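Long-range contacts in penicillin-binding protein 2B (Streptococcus pneumoniae, PDB 2WAD), which probably forms the peptide cross-links between adjacent glycan strands of the bacterial cell wall and is bound by penicillin: residues Leu71-Lys77 with Ser220-Leu226; Ile96-Leu100 with Glu211-Ile215; Ser232-Ser238 with Val263-Glu269; Val387-Ala391 with Leu528-Val532; Leu408-Ile413 with Ser444-Gln450. One frame throughout, in Å; residues are numbered along the deposited sequence.

Contacts 1, 2 and 3 belong to the N-terminal half, in the region related to PBP dimerisation domains, while contacts 4 and 5 lie in the transpeptidase domain. Contact 1 pairs strands 72-83 and 215-225; contact 2, its centre about 29 Å away and nested in the same loop of chain, packs helix 90-100 on the turn leading into strand 215-225. Contact 3 follows directly and touches contact 1. Its centre is about 30 Å from that of contact 4, which holds the residues just after the likely acyl-ester serine. Contact 5, nested inside the loop closed by contact 4, touches it. The centres of contacts 2 and 5 lie about 83 Å apart, so the molecule is elongated, with contact 2 far from the likely active site.

Contact 1 (Leu71-Lys77 with Ser220-Leu226); sequences LVENTLK and SWDRKIL. Unlike the reference sequence in segment 220-226: I225 (reference Val).
K77 lies across D222 at about a right angle, its NZ 2.8 Å from D222 OD1 in a salt bridge that comes in from above the carboxylate plane. What gets it there is the first torsion (chi1 53°), which sets CG between the backbone N and the carbonyl carbon; beyond CG the chain runs fully extended past S220, with K77 CE 3.7 Å from S220 CB. Further along this face E73 and K224 run side by side, and K224 NZ makes a weak salt bridge with E73 OE2 at 3.4 Å. The backbones beneath are an antiparallel pair of strands, 72-83 and 215-225, in the three-stranded sheet of the N-terminal half; T75 N to D222 O is a straight bond of 2.9 Å. On the other face R223 bends at chi2 and chi3, which lays its guanidinium over V72: V72 CG2 sits 3.9 Å from R223 CZ, above the centre of the plane. R223 NH1 donates to N74 OD1 at 3.2 Å, tilted 32° from the amide carbonyl plane. R223 NE makes a salt bridge with E269, and N74 ND2 is held by R60 O. At the loop end, one water bridges L71 O and L226 O.

Contact 2 (Ile96-Leu100 with Glu211-Ile215); sequences IAKKL and EMPGI. Unlike the reference sequence in segment 96-100: I96 (reference Thr).
The carboxylate of E211 is approached from above its plane by K99 NZ, 3.1 Å from E211 OE1 and 48° out of that plane, in a salt bridge on the surface. E211 leads into a type II beta turn, M212 to I215, with G214 at positive phi; the turn feeds strand 215-225 and here packs on the last turn of helix 90-100, which carries K99. The two charged side chains cross at about a right angle: E211 is extended beyond CG, whereas K99 folds at chi2 and chi3 to bring its amine round. Next along, I96 packs against the proline of the turn, with I96 CD1 4.1 Å from P213 CB and 3.5 Å from the carbonyl oxygen P213 O. Under the turn the contact is apolar and buried. I96 and I215 slide past each other in opposite directions, meeting at I96 CG2 and I215 CG1, 4.0 Å apart. I215 also rests on V80 and F82 of strand 72-83, while I96 leans on L181 of helix 169-182. M212 stays extended through chi2 and bends at chi3 (-80°), its thioether lying across L100 with M212 SD 3.9 Å from L100 CD1.

Contact 3 (Ser232-Ser238 with Val263-Glu269); sequences SIVGSVS and VGTSYLE
G235 and S266 meet at the tight centre: G235 CA makes a CH...O contact of 3.3 Å with S266 O, and S266 OG accepts from S236 N at 2.8 Å. S266 OG reaches that N-H because chi1 is 66°. Beside it S236 OG and T265 OG1 share a hydrogen bond of 3.1 Å, while T265 N gives S236 O a nearly straight one. Solvent reaches this centre at G235, where one water gives hydrogens to G235 O and to E269 OE2; R60 holds the other oxygen of that carboxylate. Close packing continues to V237, whose CG1 presses to 3.1 Å from V263 O. At the far end S238 N donates to V263 O at 2.7 Å and V263 N returns a bond to S238 OG, which also pairs with G243 O. In the fold, the chain leaving helix 231-234, turned by G235 at positive phi, runs alongside the lead-in to helix 267-271; a single beta bridge, V237 with G264, joins them, and E269 N donates to V234 O at 2.9 Å. Looser links lie between I233 and L268: L268 N bonds only weakly to I233 O, and I233 CG2 and L268 CD1 stand 4.0 Å apart. The Y267 ring lies by S232 O and also touches L375.

Contact 4 (Val387-Ala391 with Leu528-Val532); sequences VVKAA and LAQYV
Y531 points the end of its ring into the turn made by V387 to A391, with OH giving a hydrogen bond of 2.8 Å to V387 O. That oxygen lies at the ring edge, in the ring plane, and the hydroxyl is tilted 20° from the carbonyl plane. A first torsion of 150°, roughly anti to the backbone N, carries the ring far enough from helix 525-536 for its hydroxyl to tuck between the V387 carbonyl and A390, whose CB is 3.3 Å from Y531 OH. The methyl of A391 comes to 4.1 Å from Y531 CE1, and Y485 stacks edge-to-face on the same ring. This turn carries the SxxK sequence expected of penicillin-binding transpeptidases: S386, the likely acyl-ester nucleophile, directly precedes V387, and K389 points away from Y531, its NZ bonded to S386 OG, N445 OD1 and S443 O. The tyrosine thus grips the backbone one residue after the serine, at the 3-10 turn leading into helix 389-398. A second, purely apolar touch lies beside it, where V387 and L528 cross at about a right angle with V387 CG2 4.0 Å from L528 CD2. Behind them, V387 rests on V635 and L528 on A648 and V650, strands of the large antiparallel sheet.

Contact 5 (Leu408-Ile413 with Ser444-Gln450); sequences LTDQPI and SNAYVVQ. Unlike the reference sequence in segment 408-413: P412 (reference Ser). Unlike the reference sequence in segment 444-450: A446 (reference Thr), V448 (reference Met).
D410 OD2 is gripped by two hydroxyls: S444 OG donates to it at 2.8 Å, from above the carboxylate plane, and Y425 OH makes a further bond. The D410 carboxylate is brought over the start of helix 445-455 by a chi1 of -166°, which turns CG away from the backbone N. There S444 is the N-cap, its OG accepting from Y447 N at 3.1 Å, so this one hydroxyl ties strand 408-410 to the first turn. Q450 makes the second polar link. Its NE2 gives one hydrogen to T409 O at 2.8 Å and the other to A446 O in its own helix, where Q450 N already bonds from the opposite face of that carbonyl; a water joins Q450 OE1 to T409 N. Between the two links sits A446, its CB 3.4 Å from Q411 O. Apolar groups fill the flanks: L408 CD1 lies over one face of the Y447 ring, a CH-pi contact 3.9 Å from the centroid, and I413 CG2 meets V449 CG1 at 3.7 Å. Y447 OH is held by Q406 O. S444 stands between S443 and N445, consistent with the SxN motif of this family. The two hydroxyls and the nearby helix start would probably stabilise a charged D410.

Contact 1 (Leu71-Lys77 with Ser220-Leu226)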
# COMPACT_ATOMS: atom_id res chain seq x y z
N LEU A 71 -3.81 -11.69 11.08
CA LEU A 71 -4.64 -10.81 10.29
C LEU A 71 -5.35 -11.54 9.16
O LEU A 71 -6.28 -11.00 8.56
CB LEU A 71 -3.81 -9.67 9.73
CG LEU A 71 -3.06 -8.87 10.80
CD1 LEU A 71 -2.31 -7.73 10.09
CD2 LEU A 71 -4.06 -8.32 11.84
N VAL A 72 -4.88 -12.74 8.84
CA VAL A 72 -5.48 -13.56 7.80
C VAL A 72 -5.60 -15.01 8.25
O VAL A 72 -5.24 -15.36 9.37
CB VAL A 72 -4.65 -13.59 6.51
CG1 VAL A 72 -4.54 -12.19 5.92
CG2 VAL A 72 -3.29 -14.20 6.80
N GLU A 73 -6.09 -15.85 7.34
CA GLU A 73 -6.47 -17.20 7.71
C GLU A 73 -6.36 -18.08 6.47
O GLU A 73 -6.84 -17.70 5.41
CB GLU A 73 -7.93 -17.21 8.15
CG GLU A 73 -8.41 -18.52 8.74
CD GLU A 73 -8.31 -18.49 10.24
OE1 GLU A 73 -7.28 -17.97 10.74
OE2 GLU A 73 -9.26 -18.95 10.92
N ASN A 74 -5.72 -19.23 6.62
CA ASN A 74 -5.75 -20.26 5.59
C ASN A 74 -6.76 -21.31 5.99
O ASN A 74 -6.57 -22.03 6.98
CB ASN A 74 -4.37 -20.91 5.45
CG ASN A 74 -3.41 -20.05 4.65
OD1 ASN A 74 -3.82 -19.27 3.81
ND2 ASN A 74 -2.12 -20.23 4.89
N THR A 75 -7.86 -21.40 5.25
CA THR A 75 -8.95 -22.26 5.68
C THR A 75 -8.99 -23.52 4.81
O THR A 75 -8.70 -23.48 3.61
CB THR A 75 -10.28 -21.48 5.82
OG1 THR A 75 -11.38 -22.38 5.96
CG2 THR A 75 -10.51 -20.52 4.66
N LEU A 76 -9.29 -24.65 5.43
CA LEU A 76 -9.18 -25.96 4.78
C LEU A 76 -10.55 -26.37 4.24
O LEU A 76 -11.55 -26.31 4.97
CB LEU A 76 -8.68 -27.00 5.80
CG LEU A 76 -7.37 -27.76 5.56
CD1 LEU A 76 -6.63 -28.04 6.87
CD2 LEU A 76 -7.53 -29.06 4.76
N LYS A 77 -10.62 -26.78 2.98
CA LYS A 77 -11.86 -27.30 2.39
C LYS A 77 -11.68 -28.70 1.79
O LYS A 77 -10.56 -29.20 1.67
CB LYS A 77 -12.41 -26.34 1.32
CG LYS A 77 -11.38 -25.98 0.26
CD LYS A 77 -11.84 -24.87 -0.67
CE LYS A 77 -10.75 -24.54 -1.70
NZ LYS A 77 -10.99 -23.25 -2.43
N SER A 220 -8.10 -28.56 -0.05
CA SER A 220 -7.40 -27.38 -0.58
C SER A 220 -7.41 -26.21 0.43
O SER A 220 -7.49 -26.44 1.63
CB SER A 220 -8.04 -26.99 -1.91
OG SER A 220 -7.30 -25.98 -2.57
N TRP A 221 -7.30 -24.96 -0.05
CA TRP A 221 -7.43 -23.76 0.79
C TRP A 221 -8.22 -22.60 0.18
O TRP A 221 -8.16 -22.35 -1.03
CB TRP A 221 -6.09 -23.13 1.18
CG TRP A 221 -5.09 -24.05 1.74
CD1 TRP A 221 -5.02 -24.50 3.03
CD2 TRP A 221 -4.00 -24.64 1.04
NE1 TRP A 221 -3.94 -25.35 3.17
CE2 TRP A 221 -3.30 -25.45 1.96
CE3 TRP A 221 -3.54 -24.56 -0.28
CZ2 TRP A 221 -2.18 -26.19 1.60
CZ3 TRP A 221 -2.42 -25.30 -0.64
CH2 TRP A 221 -1.75 -26.11 0.29
N ASP A 222 -8.92 -21.88 1.04
CA ASP A 222 -9.28 -20.50 0.74
C ASP A 222 -8.39 -19.64 1.63
O ASP A 222 -7.94 -20.06 2.69
CB ASP A 222 -10.76 -20.25 1.00
CG ASP A 222 -11.66 -21.03 0.05
OD1 ASP A 222 -11.57 -20.80 -1.18
OD2 ASP A 222 -12.46 -21.87 0.52
N ARG A 223 -8.12 -18.43 1.16
CA ARG A 223 -7.40 -17.47 1.97
C ARG A 223 -8.45 -16.47 2.43
O ARG A 223 -9.13 -15.86 1.60
CB ARG A 223 -6.37 -16.77 1.10
CG ARG A 223 -5.70 -15.56 1.72
CD ARG A 223 -4.64 -15.98 2.73
NE ARG A 223 -3.55 -15.02 2.80
CZ ARG A 223 -2.33 -15.34 3.23
NH1 ARG A 223 -2.07 -16.58 3.62
NH2 ARG A 223 -1.37 -14.44 3.26
N LYS A 224 -8.59 -16.31 3.75
CA LYS A 224 -9.46 -15.24 4.24
C LYS A 224 -8.80 -14.12 5.07
O LYS A 224 -7.85 -14.37 5.80
CB LYS A 224 -10.75 -15.79 4.85
CG LYS A 224 -10.74 -16.06 6.34
CD LYS A 224 -12.17 -16.23 6.81
CE LYS A 224 -12.29 -17.47 7.69
NZ LYS A 224 -11.52 -17.28 8.95
N ILE A 225 -9.29 -12.90 4.90
CA ILE A 225 -8.85 -11.72 5.66
C ILE A 225 -9.78 -11.54 6.85
O ILE A 225 -10.99 -11.40 6.67
CB ILE A 225 -8.94 -10.45 4.78
CG1 ILE A 225 -8.17 -10.68 3.47
CG2 ILE A 225 -8.34 -9.28 5.51
CD1 ILE A 225 -8.82 -10.09 2.24
N LEU A 226 -9.24 -11.59 8.06
CA LEU A 226 -10.06 -11.43 9.26
C LEU A 226 -10.56 -10.00 9.41
O LEU A 226 -9.94 -9.07 8.90
CB LEU A 226 -9.30 -11.85 10.51
CG LEU A 226 -8.61 -13.22 10.48
CD1 LEU A 226 -7.77 -13.42 11.72
CD2 LEU A 226 -9.64 -14.33 10.37
O HOH W 1 -7.17 -8.40 9.05

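Contact 2 (Ile96-Leu100 with Glu211-Ile215)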
# COMPACT_ATOMS: atom_id res chain seq x y z
N ILE A 96 -14.52 -39.87 -18.33
CA ILE A 96 -14.36 -39.49 -16.94
C ILE A 96 -15.28 -38.32 -16.53
O ILE A 96 -15.82 -38.31 -15.41
CB ILE A 96 -12.89 -39.21 -16.61
CG1 ILE A 96 -12.09 -40.50 -16.67
CG2 ILE A 96 -12.71 -38.52 -15.25
CD1 ILE A 96 -10.59 -40.23 -16.67
N ALA A 97 -15.44 -37.36 -17.43
CA ALA A 97 -16.26 -36.17 -17.14
C ALA A 97 -17.70 -36.59 -16.88
O ALA A 97 -18.29 -36.15 -15.90
CB ALA A 97 -16.22 -35.18 -18.29
N LYS A 98 -18.25 -37.45 -17.73
CA LYS A 98 -19.66 -37.84 -17.63
C LYS A 98 -20.02 -38.91 -16.59
O LYS A 98 -21.17 -38.97 -16.18
CB LYS A 98 -20.24 -38.19 -19.00
CG LYS A 98 -19.78 -39.48 -19.58
CD LYS A 98 -19.72 -39.36 -21.08
CE LYS A 98 -20.73 -40.26 -21.75
NZ LYS A 98 -20.05 -41.22 -22.68
N LYS A 99 -19.06 -39.74 -16.18
CA LYS A 99 -19.19 -40.52 -14.94
C LYS A 99 -19.25 -39.57 -13.73
O LYS A 99 -19.96 -39.81 -12.75
CB LYS A 99 -18.02 -41.49 -14.75
CG LYS A 99 -18.07 -42.77 -15.56
CD LYS A 99 -18.90 -43.85 -14.87
CE LYS A 99 -18.08 -44.67 -13.89
NZ LYS A 99 -18.91 -45.86 -13.48
N LEU A 100 -18.49 -38.49 -13.80
CA LEU A 100 -18.41 -37.54 -12.69
C LEU A 100 -19.68 -36.72 -12.56
O LEU A 100 -20.09 -36.34 -11.46
CB LEU A 100 -17.20 -36.61 -12.86
CG LEU A 100 -16.96 -35.69 -11.66
CD1 LEU A 100 -16.74 -36.53 -10.42
CD2 LEU A 100 -15.78 -34.74 -11.88
N GLU A 211 -13.47 -45.74 -9.54
CA GLU A 211 -14.06 -46.12 -10.82
C GLU A 211 -13.60 -45.15 -11.90
O GLU A 211 -13.67 -45.47 -13.09
CB GLU A 211 -15.57 -46.11 -10.75
CG GLU A 211 -16.19 -47.37 -10.16
CD GLU A 211 -17.68 -47.19 -9.91
OE1 GLU A 211 -18.27 -46.22 -10.45
OE2 GLU A 211 -18.27 -48.00 -9.16
N MET A 212 -13.12 -43.99 -11.45
CA MET A 212 -12.69 -42.88 -12.30
C MET A 212 -11.19 -42.59 -12.19
O MET A 212 -10.74 -41.98 -11.22
CB MET A 212 -13.44 -41.60 -11.89
CG MET A 212 -14.95 -41.64 -12.08
SD MET A 212 -15.69 -40.09 -11.49
CE MET A 212 -15.76 -40.34 -9.72
N PRO A 213 -10.40 -43.00 -13.19
CA PRO A 213 -8.97 -42.73 -13.16
C PRO A 213 -8.62 -41.27 -12.88
O PRO A 213 -9.14 -40.36 -13.53
CB PRO A 213 -8.51 -43.14 -14.57
CG PRO A 213 -9.48 -44.20 -14.96
CD PRO A 213 -10.80 -43.79 -14.37
N GLY A 214 -7.74 -41.05 -11.91
CA GLY A 214 -7.22 -39.73 -11.68
C GLY A 214 -8.03 -38.99 -10.64
O GLY A 214 -7.54 -38.07 -9.99
N ILE A 215 -9.29 -39.40 -10.46
CA ILE A 215 -10.19 -38.63 -9.60
C ILE A 215 -10.14 -39.06 -8.14
O ILE A 215 -10.13 -40.24 -7.82
CB ILE A 215 -11.64 -38.64 -10.11
CG1 ILE A 215 -11.75 -37.82 -11.40
CG2 ILE A 215 -12.58 -38.08 -9.04
CD1 ILE A 215 -11.73 -36.33 -11.14

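Contact 3 (Ser232-Ser238 with Val263-Glu269)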
# COMPACT_ATOMS: atom_id res chain seq x y z
N SER A 232 -7.79 -3.53 5.32
CA SER A 232 -7.61 -2.83 4.04
C SER A 232 -6.17 -2.88 3.53
O SER A 232 -5.93 -2.83 2.32
CB SER A 232 -8.06 -1.37 4.18
OG SER A 232 -7.46 -0.76 5.33
N ILE A 233 -5.21 -2.97 4.45
CA ILE A 233 -3.80 -2.87 4.13
C ILE A 233 -3.19 -4.24 3.83
O ILE A 233 -2.14 -4.33 3.18
CB ILE A 233 -3.10 -2.15 5.28
CG1 ILE A 233 -3.42 -0.64 5.23
CG2 ILE A 233 -1.60 -2.42 5.27
CD1 ILE A 233 -3.15 0.08 6.53
N VAL A 234 -3.87 -5.30 4.26
CA VAL A 234 -3.38 -6.66 4.03
C VAL A 234 -3.34 -6.98 2.54
O VAL A 234 -2.32 -7.47 2.07
CB VAL A 234 -4.20 -7.74 4.79
CG1 VAL A 234 -3.88 -9.13 4.27
CG2 VAL A 234 -3.96 -7.66 6.30
N GLY A 235 -4.43 -6.74 1.81
CA GLY A 235 -4.52 -6.97 0.38
C GLY A 235 -5.26 -8.26 0.06
O GLY A 235 -5.76 -8.94 0.97
N SER A 236 -5.34 -8.61 -1.21
CA SER A 236 -5.99 -9.87 -1.58
C SER A 236 -5.05 -10.84 -2.30
O SER A 236 -3.96 -10.47 -2.74
CB SER A 236 -7.24 -9.60 -2.44
OG SER A 236 -6.91 -8.69 -3.48
N VAL A 237 -5.49 -12.09 -2.40
CA VAL A 237 -4.77 -13.12 -3.12
C VAL A 237 -5.70 -13.65 -4.22
O VAL A 237 -6.91 -13.77 -4.01
CB VAL A 237 -4.37 -14.28 -2.17
CG1 VAL A 237 -3.52 -15.31 -2.89
CG2 VAL A 237 -3.59 -13.74 -1.00
N SER A 238 -5.13 -13.99 -5.37
CA SER A 238 -5.90 -14.59 -6.46
C SER A 238 -6.49 -15.93 -6.04
O SER A 238 -5.83 -16.73 -5.39
CB SER A 238 -5.02 -14.80 -7.68
OG SER A 238 -4.20 -15.93 -7.50
N VAL A 263 -1.61 -16.04 -5.95
CA VAL A 263 -0.62 -15.00 -5.75
C VAL A 263 -1.26 -13.73 -5.16
O VAL A 263 -2.48 -13.54 -5.23
CB VAL A 263 0.11 -14.68 -7.07
CG1 VAL A 263 0.61 -15.98 -7.72
CG2 VAL A 263 -0.81 -13.94 -8.03
N GLY A 264 -0.44 -12.89 -4.55
CA GLY A 264 -0.92 -11.62 -4.01
C GLY A 264 -1.16 -10.63 -5.13
O GLY A 264 -0.33 -10.48 -6.03
N THR A 265 -2.31 -9.96 -5.08
CA THR A 265 -2.70 -9.02 -6.13
C THR A 265 -2.82 -7.59 -5.64
O THR A 265 -3.00 -6.68 -6.44
CB THR A 265 -4.06 -9.39 -6.71
OG1 THR A 265 -4.94 -9.66 -5.62
CG2 THR A 265 -3.94 -10.65 -7.57
N SER A 266 -2.72 -7.38 -4.33
CA SER A 266 -2.76 -6.01 -3.84
C SER A 266 -2.05 -5.83 -2.48
O SER A 266 -1.96 -6.76 -1.69
CB SER A 266 -4.21 -5.53 -3.75
OG SER A 266 -4.91 -6.27 -2.76
N TYR A 267 -1.54 -4.62 -2.24
CA TYR A 267 -0.98 -4.23 -0.95
C TYR A 267 0.08 -5.17 -0.38
O TYR A 267 0.90 -5.70 -1.14
CB TYR A 267 -2.10 -3.84 0.02
CG TYR A 267 -2.98 -2.80 -0.63
CD1 TYR A 267 -4.29 -3.09 -1.01
CD2 TYR A 267 -2.47 -1.52 -0.92
CE1 TYR A 267 -5.08 -2.14 -1.65
CE2 TYR A 267 -3.24 -0.57 -1.55
CZ TYR A 267 -4.55 -0.89 -1.91
OH TYR A 267 -5.33 0.03 -2.55
N LEU A 268 0.04 -5.43 0.92
CA LEU A 268 1.02 -6.33 1.54
C LEU A 268 1.12 -7.73 0.89
O LEU A 268 2.22 -8.27 0.74
CB LEU A 268 0.80 -6.46 3.05
CG LEU A 268 0.99 -5.26 3.97
CD1 LEU A 268 0.76 -5.67 5.44
CD2 LEU A 268 2.38 -4.64 3.78
N GLU A 269 -0.01 -8.33 0.51
CA GLU A 269 0.03 -9.70 -0.01
C GLU A 269 0.84 -9.66 -1.29
O GLU A 269 1.57 -10.60 -1.58
CB GLU A 269 -1.35 -10.28 -0.34
CG GLU A 269 -2.26 -10.57 0.85
CD GLU A 269 -2.06 -11.94 1.43
OE1 GLU A 269 -1.00 -12.57 1.21
OE2 GLU A 269 -2.99 -12.41 2.13
O HOH W 2 -5.41 -11.86 1.45

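Contact 4 (Val387-Ala391 with Leu528-Val532)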
# COMPACT_ATOMS: atom_id res chain seq x y z
N VAL A 387 2.89 23.71 8.04
CA VAL A 387 3.79 22.70 8.57
C VAL A 387 5.12 22.70 7.81
O VAL A 387 6.15 22.48 8.41
CB VAL A 387 3.16 21.31 8.60
CG1 VAL A 387 1.98 21.31 9.57
CG2 VAL A 387 2.69 20.88 7.18
N VAL A 388 5.11 23.02 6.52
CA VAL A 388 6.27 22.84 5.67
C VAL A 388 7.32 23.94 5.80
O VAL A 388 8.32 23.88 5.11
CB VAL A 388 5.90 22.75 4.17
CG1 VAL A 388 4.87 21.63 3.89
CG2 VAL A 388 5.49 24.11 3.63
N LYS A 389 7.12 24.92 6.68
CA LYS A 389 7.99 26.08 6.70
C LYS A 389 9.46 25.79 7.01
O LYS A 389 10.36 26.50 6.55
CB LYS A 389 7.38 27.19 7.56
CG LYS A 389 6.20 27.83 6.87
CD LYS A 389 5.49 28.87 7.74
CE LYS A 389 4.34 29.49 6.95
NZ LYS A 389 3.48 30.47 7.66
N ALA A 390 9.71 24.73 7.77
CA ALA A 390 11.07 24.29 8.07
C ALA A 390 11.83 23.79 6.83
O ALA A 390 13.07 23.89 6.77
CB ALA A 390 11.05 23.21 9.10
N ALA A 391 11.11 23.24 5.85
CA ALA A 391 11.78 22.78 4.64
C ALA A 391 12.18 23.98 3.78
O ALA A 391 13.24 23.98 3.14
CB ALA A 391 10.93 21.75 3.86
N LEU A 528 4.04 13.62 4.72
CA LEU A 528 4.13 14.62 5.81
C LEU A 528 4.64 13.99 7.12
O LEU A 528 5.36 14.65 7.85
CB LEU A 528 2.79 15.36 6.02
CG LEU A 528 2.43 16.27 4.83
CD1 LEU A 528 0.92 16.55 4.78
CD2 LEU A 528 3.17 17.57 4.99
N ALA A 529 4.33 12.72 7.39
CA ALA A 529 5.00 12.03 8.49
C ALA A 529 6.50 11.82 8.27
O ALA A 529 7.28 11.95 9.21
CB ALA A 529 4.33 10.71 8.84
N GLN A 530 6.90 11.44 7.07
CA GLN A 530 8.32 11.15 6.81
C GLN A 530 9.08 12.47 6.96
O GLN A 530 10.22 12.48 7.39
CB GLN A 530 8.54 10.64 5.38
CG GLN A 530 10.02 10.27 5.05
CD GLN A 530 10.13 9.61 3.68
OE1 GLN A 530 9.63 10.15 2.68
NE2 GLN A 530 10.69 8.41 3.63
N TYR A 531 8.45 13.57 6.59
CA TYR A 531 9.10 14.88 6.67
C TYR A 531 9.43 15.22 8.13
O TYR A 531 10.59 15.48 8.49
CB TYR A 531 8.25 15.94 5.96
CG TYR A 531 8.34 17.37 6.48
CD1 TYR A 531 9.55 18.06 6.46
CD2 TYR A 531 7.21 18.05 6.93
CE1 TYR A 531 9.65 19.36 6.89
CE2 TYR A 531 7.29 19.38 7.37
CZ TYR A 531 8.53 20.02 7.33
OH TYR A 531 8.67 21.32 7.77
N VAL A 532 8.43 15.16 9.01
CA VAL A 532 8.74 15.47 10.41
C VAL A 532 9.65 14.40 11.04
O VAL A 532 10.47 14.75 11.91
CB VAL A 532 7.50 15.74 11.29
CG1 VAL A 532 6.59 14.48 11.37
CG2 VAL A 532 7.96 16.13 12.70

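Contact 5 (Leu408-Ile413 with Ser444-Gln450)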
# COMPACT_ATOMS: atom_id res chain seq x y z
N LEU A 408 15.37 38.67 9.83
CA LEU A 408 14.78 39.36 8.71
C LEU A 408 13.68 40.24 9.31
O LEU A 408 13.35 40.11 10.49
CB LEU A 408 14.19 38.37 7.69
CG LEU A 408 15.07 37.40 6.89
CD1 LEU A 408 14.25 36.52 5.92
CD2 LEU A 408 16.13 38.12 6.11
N THR A 409 13.12 41.13 8.51
CA THR A 409 12.00 41.93 8.96
C THR A 409 10.71 41.20 8.56
O THR A 409 10.47 40.91 7.38
CB THR A 409 12.02 43.34 8.33
OG1 THR A 409 13.27 43.96 8.63
CG2 THR A 409 10.87 44.21 8.84
N ASP A 410 9.89 40.92 9.56
CA ASP A 410 8.52 40.52 9.31
C ASP A 410 7.74 41.78 8.93
O ASP A 410 7.64 42.71 9.74
CB ASP A 410 7.93 39.87 10.56
CG ASP A 410 6.65 39.13 10.28
OD1 ASP A 410 5.67 39.74 9.79
OD2 ASP A 410 6.63 37.91 10.52
N GLN A 411 7.23 41.80 7.70
CA GLN A 411 6.46 42.91 7.13
C GLN A 411 5.57 42.30 6.06
O GLN A 411 5.84 41.19 5.57
CB GLN A 411 7.42 43.92 6.49
CG GLN A 411 8.39 43.24 5.51
CD GLN A 411 9.52 44.14 5.04
OE1 GLN A 411 9.31 45.31 4.78
NE2 GLN A 411 10.73 43.58 4.94
N PRO A 412 4.49 43.01 5.68
CA PRO A 412 3.71 42.51 4.55
C PRO A 412 4.63 42.48 3.32
O PRO A 412 5.52 43.31 3.23
CB PRO A 412 2.61 43.55 4.35
CG PRO A 412 2.65 44.46 5.57
CD PRO A 412 4.01 44.30 6.20
N ILE A 413 4.42 41.54 2.40
CA ILE A 413 5.30 41.41 1.27
C ILE A 413 4.49 41.89 0.09
O ILE A 413 3.42 41.36 -0.18
CB ILE A 413 5.69 39.94 1.00
CG1 ILE A 413 6.40 39.31 2.20
CG2 ILE A 413 6.41 39.81 -0.34
CD1 ILE A 413 7.50 40.13 2.82
N SER A 444 5.63 32.69 10.60
CA SER A 444 5.74 33.89 9.77
C SER A 444 5.77 33.54 8.29
O SER A 444 6.66 32.81 7.83
CB SER A 444 7.04 34.62 10.13
OG SER A 444 7.34 35.57 9.12
N ASN A 445 4.82 34.08 7.53
CA ASN A 445 4.95 34.02 6.07
C ASN A 445 6.03 34.97 5.52
O ASN A 445 6.63 34.66 4.49
CB ASN A 445 3.62 34.32 5.37
CG ASN A 445 2.63 33.16 5.41
OD1 ASN A 445 2.98 31.99 5.60
ND2 ASN A 445 1.36 33.49 5.20
N ALA A 446 6.28 36.10 6.17
CA ALA A 446 7.27 37.07 5.67
C ALA A 446 8.65 36.44 5.56
O ALA A 446 9.40 36.74 4.63
CB ALA A 446 7.35 38.31 6.55
N TYR A 447 8.99 35.60 6.54
CA TYR A 447 10.34 35.03 6.58
C TYR A 447 10.58 34.08 5.38
O TYR A 447 11.66 34.11 4.76
CB TYR A 447 10.58 34.29 7.90
CG TYR A 447 12.04 34.00 8.21
CD1 TYR A 447 12.81 34.92 8.90
CD2 TYR A 447 12.65 32.82 7.77
CE1 TYR A 447 14.15 34.67 9.17
CE2 TYR A 447 14.00 32.58 8.03
CZ TYR A 447 14.73 33.51 8.73
OH TYR A 447 16.06 33.30 9.00
N VAL A 448 9.58 33.25 5.06
CA VAL A 448 9.73 32.21 4.05
C VAL A 448 9.53 32.74 2.63
O VAL A 448 10.07 32.19 1.69
CB VAL A 448 8.81 30.98 4.26
CG1 VAL A 448 9.29 30.13 5.45
CG2 VAL A 448 7.35 31.38 4.39
N VAL A 449 8.72 33.78 2.49
CA VAL A 449 8.53 34.45 1.21
C VAL A 449 9.80 35.24 0.81
O VAL A 449 10.24 35.19 -0.33
CB VAL A 449 7.28 35.34 1.22
CG1 VAL A 449 7.25 36.21 -0.02
CG2 VAL A 449 6.01 34.49 1.23
N GLN A 450 10.39 35.95 1.76
CA GLN A 450 11.69 36.58 1.54
C GLN A 450 12.79 35.56 1.26
O GLN A 450 13.57 35.74 0.35
CB GLN A 450 12.07 37.48 2.73
CG GLN A 450 11.31 38.79 2.76
CD GLN A 450 11.61 39.64 3.99
OE1 GLN A 450 12.29 40.66 3.89
NE2 GLN A 450 11.07 39.25 5.15
O HOH W 3 13.93 41.59 5.79